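Long-range contact in ADP-ribosylating toxin CARDS (Mycoplasma pneumoniae, PDB 4TLV), which transfers ADP-ribose from NAD(+) to multiple target proteins in vitro and causes vacuolization in mammalian cells, acting as the main virulence factor of the bacterium: residues F9-D14 with A78-I83. Residues are numbered along the deposited sequence; the frame is centred on the assembly and turned at random.
Sequences FVYRVD and AYLYEI
The phenyl ring of F9 lies over the carboxylate of E82, with E82 CD centred 4.1 Å above the ring plane and the two planes only 22° apart. V10 forms a hydrogen-bonded antiparallel pair with I83, V10 N reaching I83 O at 2.9 Å and I83 N answering to V10 O. Y11 lies side by side with E82, pointing the same way, planes 48° apart: its CE1 rests 3.7 Å from E82 CG and its CB touches L80 CD1. The anti chi1 of E82 (175°) and extended chain carry the carboxylate past the Y11 ring to a weak 3.5 Å bond between Y11 OH and E82 OE2; E82 OE1 is bound by R147 and S148. R12 pairs with Y81 and brings its CB against I83 CD1. Its NE (3.1 Å, on the anti lone pair) and NH2 form a salt bridge to D14 OD2 close to the guanidinium plane; NH1 donates to S51 O, and D14 OD1 accepts from R16 N. V13 packs CG1 on A78 CB (3.7 Å) and CG2 on L80 CD1. D14 pairs with Y79. Six backbone bonds join strands 9-14 and 76-84 in the mART sheet, while Y11 also bonds S53 by its backbone. On the Y11–V13–L80–E82 face, R147 probably favours ionised E82; on the V10–R12–D14–Y81–I83 face, D14 and S51 fix the guanidinium of R12, as in pertussis-type relatives probably part of the NAD site.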
loop_
_atom_site.group_PDB
_atom_site.type_symbol
_atom_site.label_atom_id
_atom_site.label_comp_id
_atom_site.label_asym_id
_atom_site.label_seq_id
_atom_site.Cartn_x
_atom_site.Cartn_y
_atom_site.Cartn_z
ATOM N N PHE A 9 -4.164 -5.562 -15.634
ATOM C CA PHE A 9 -3.486 -6.809 -15.282
ATOM C C PHE A 9 -3.273 -6.924 -13.783
ATOM O O PHE A 9 -3.017 -5.921 -13.088
ATOM C CB PHE A 9 -2.132 -6.916 -16.008
ATOM C CG PHE A 9 -2.259 -7.171 -17.487
ATOM C CD1 PHE A 9 -2.733 -8.384 -17.947
ATOM C CD2 PHE A 9 -1.903 -6.193 -18.416
ATOM C CE1 PHE A 9 -2.870 -8.639 -19.309
ATOM C CE2 PHE A 9 -2.034 -6.439 -19.783
ATOM C CZ PHE A 9 -2.509 -7.658 -20.229
ATOM N N VAL A 10 -3.389 -8.145 -13.290
ATOM C CA VAL A 10 -3.004 -8.473 -11.927
ATOM C C VAL A 10 -1.978 -9.608 -12.014
ATOM O O VAL A 10 -1.719 -10.117 -13.103
ATOM C CB VAL A 10 -4.218 -8.865 -11.045
ATOM C CG1 VAL A 10 -5.130 -7.655 -10.812
ATOM C CG2 VAL A 10 -5.010 -10.024 -11.643
ATOM N N TYR A 11 -1.394 -9.998 -10.883
ATOM C CA TYR A 11 -0.247 -10.924 -10.887
ATOM C C TYR A 11 -0.361 -11.937 -9.778
ATOM O O TYR A 11 -0.890 -11.642 -8.702
ATOM C CB TYR A 11 1.065 -10.149 -10.697
ATOM C CG TYR A 11 1.225 -9.142 -11.784
ATOM C CD1 TYR A 11 1.845 -9.489 -12.974
ATOM C CD2 TYR A 11 0.696 -7.856 -11.653
ATOM C CE1 TYR A 11 1.955 -8.584 -14.002
ATOM C CE2 TYR A 11 0.795 -6.943 -12.699
ATOM C CZ TYR A 11 1.431 -7.325 -13.868
ATOM O OH TYR A 11 1.555 -6.439 -14.917
ATOM N N ARG A 12 0.193 -13.116 -10.018
ATOM C CA ARG A 12 0.121 -14.178 -9.032
ATOM C C ARG A 12 1.330 -15.090 -9.181
ATOM O O ARG A 12 1.655 -15.521 -10.294
ATOM C CB ARG A 12 -1.152 -15.001 -9.249
ATOM C CG ARG A 12 -1.349 -16.117 -8.198
ATOM C CD ARG A 12 -2.537 -17.017 -8.580
ATOM N NE ARG A 12 -2.494 -18.280 -7.842
ATOM C CZ ARG A 12 -2.948 -18.442 -6.605
ATOM N NH1 ARG A 12 -3.493 -17.421 -5.942
ATOM N NH2 ARG A 12 -2.840 -19.631 -6.020
ATOM N N VAL A 13 1.989 -15.376 -8.064
ATOM C CA VAL A 13 3.099 -16.328 -8.055
ATOM C C VAL A 13 2.534 -17.689 -7.658
ATOM O O VAL A 13 1.807 -17.807 -6.667
ATOM C CB VAL A 13 4.205 -15.886 -7.052
ATOM C CG1 VAL A 13 5.308 -16.968 -6.911
ATOM C CG2 VAL A 13 4.804 -14.534 -7.467
ATOM N N ASP A 14 2.854 -18.718 -8.433
ATOM C CA ASP A 14 2.286 -20.036 -8.220
ATOM C C ASP A 14 3.365 -21.048 -8.598
ATOM O O ASP A 14 4.119 -20.820 -9.529
ATOM C CB ASP A 14 1.054 -20.199 -9.122
ATOM C CG ASP A 14 0.115 -21.282 -8.654
ATOM O OD1 ASP A 14 0.518 -22.463 -8.646
ATOM O OD2 ASP A 14 -1.048 -20.959 -8.321
ATOM N N ALA A 78 9.536 -20.683 -8.764
ATOM C CA ALA A 78 8.087 -20.628 -8.994
ATOM C C ALA A 78 7.872 -19.813 -10.254
ATOM O O ALA A 78 8.841 -19.486 -10.943
ATOM C CB ALA A 78 7.380 -19.961 -7.801
ATOM N N TYR A 79 6.615 -19.500 -10.574
ATOM C CA TYR A 79 6.321 -18.698 -11.754
ATOM C C TYR A 79 5.468 -17.505 -11.407
ATOM O O TYR A 79 4.543 -17.616 -10.615
ATOM C CB TYR A 79 5.622 -19.533 -12.816
ATOM C CG TYR A 79 6.513 -20.642 -13.294
ATOM C CD1 TYR A 79 7.428 -20.421 -14.309
ATOM C CD2 TYR A 79 6.481 -21.889 -12.686
ATOM C CE1 TYR A 79 8.269 -21.422 -14.739
ATOM C CE2 TYR A 79 7.326 -22.897 -13.099
ATOM C CZ TYR A 79 8.215 -22.657 -14.130
ATOM O OH TYR A 79 9.055 -23.663 -14.556
ATOM N N LEU A 80 5.802 -16.365 -11.993
ATOM C CA LEU A 80 4.976 -15.171 -11.867
ATOM C C LEU A 80 4.068 -15.135 -13.074
ATOM O O LEU A 80 4.545 -15.150 -14.208
ATOM C CB LEU A 80 5.847 -13.926 -11.862
ATOM C CG LEU A 80 5.125 -12.575 -11.960
ATOM C CD1 LEU A 80 4.364 -12.297 -10.664
ATOM C CD2 LEU A 80 6.141 -11.490 -12.225
ATOM N N TYR A 81 2.762 -15.099 -12.833
ATOM C CA TYR A 81 1.795 -15.018 -13.917
ATOM C C TYR A 81 1.156 -13.645 -14.022
ATOM O O TYR A 81 0.756 -13.057 -13.012
ATOM C CB TYR A 81 0.698 -16.047 -13.704
ATOM C CG TYR A 81 1.215 -17.442 -13.840
ATOM C CD1 TYR A 81 1.409 -18.002 -15.099
ATOM C CD2 TYR A 81 1.536 -18.201 -12.724
ATOM C CE1 TYR A 81 1.890 -19.285 -15.235
ATOM C CE2 TYR A 81 2.033 -19.487 -12.856
ATOM C CZ TYR A 81 2.199 -20.022 -14.112
ATOM O OH TYR A 81 2.688 -21.298 -14.268
ATOM N N GLU A 82 1.045 -13.164 -15.257
ATOM C CA GLU A 82 0.375 -11.910 -15.564
ATOM C C GLU A 82 -1.008 -12.247 -16.109
ATOM O O GLU A 82 -1.127 -12.992 -17.081
ATOM C CB GLU A 82 1.180 -11.156 -16.619
ATOM C CG GLU A 82 0.515 -9.884 -17.113
ATOM C CD GLU A 82 1.341 -9.206 -18.198
ATOM O OE1 GLU A 82 1.443 -9.769 -19.298
ATOM O OE2 GLU A 82 1.890 -8.128 -17.934
ATOM N N ILE A 83 -2.053 -11.699 -15.483
ATOM C CA ILE A 83 -3.421 -12.145 -15.700
ATOM C C ILE A 83 -4.315 -10.945 -16.013
ATOM O O ILE A 83 -4.389 -10.008 -15.215
ATOM C CB ILE A 83 -3.968 -12.829 -14.414
ATOM C CG1 ILE A 83 -3.051 -13.975 -13.957
ATOM C CG2 ILE A 83 -5.417 -13.281 -14.594
ATOM C CD1 ILE A 83 -3.284 -14.423 -12.498
#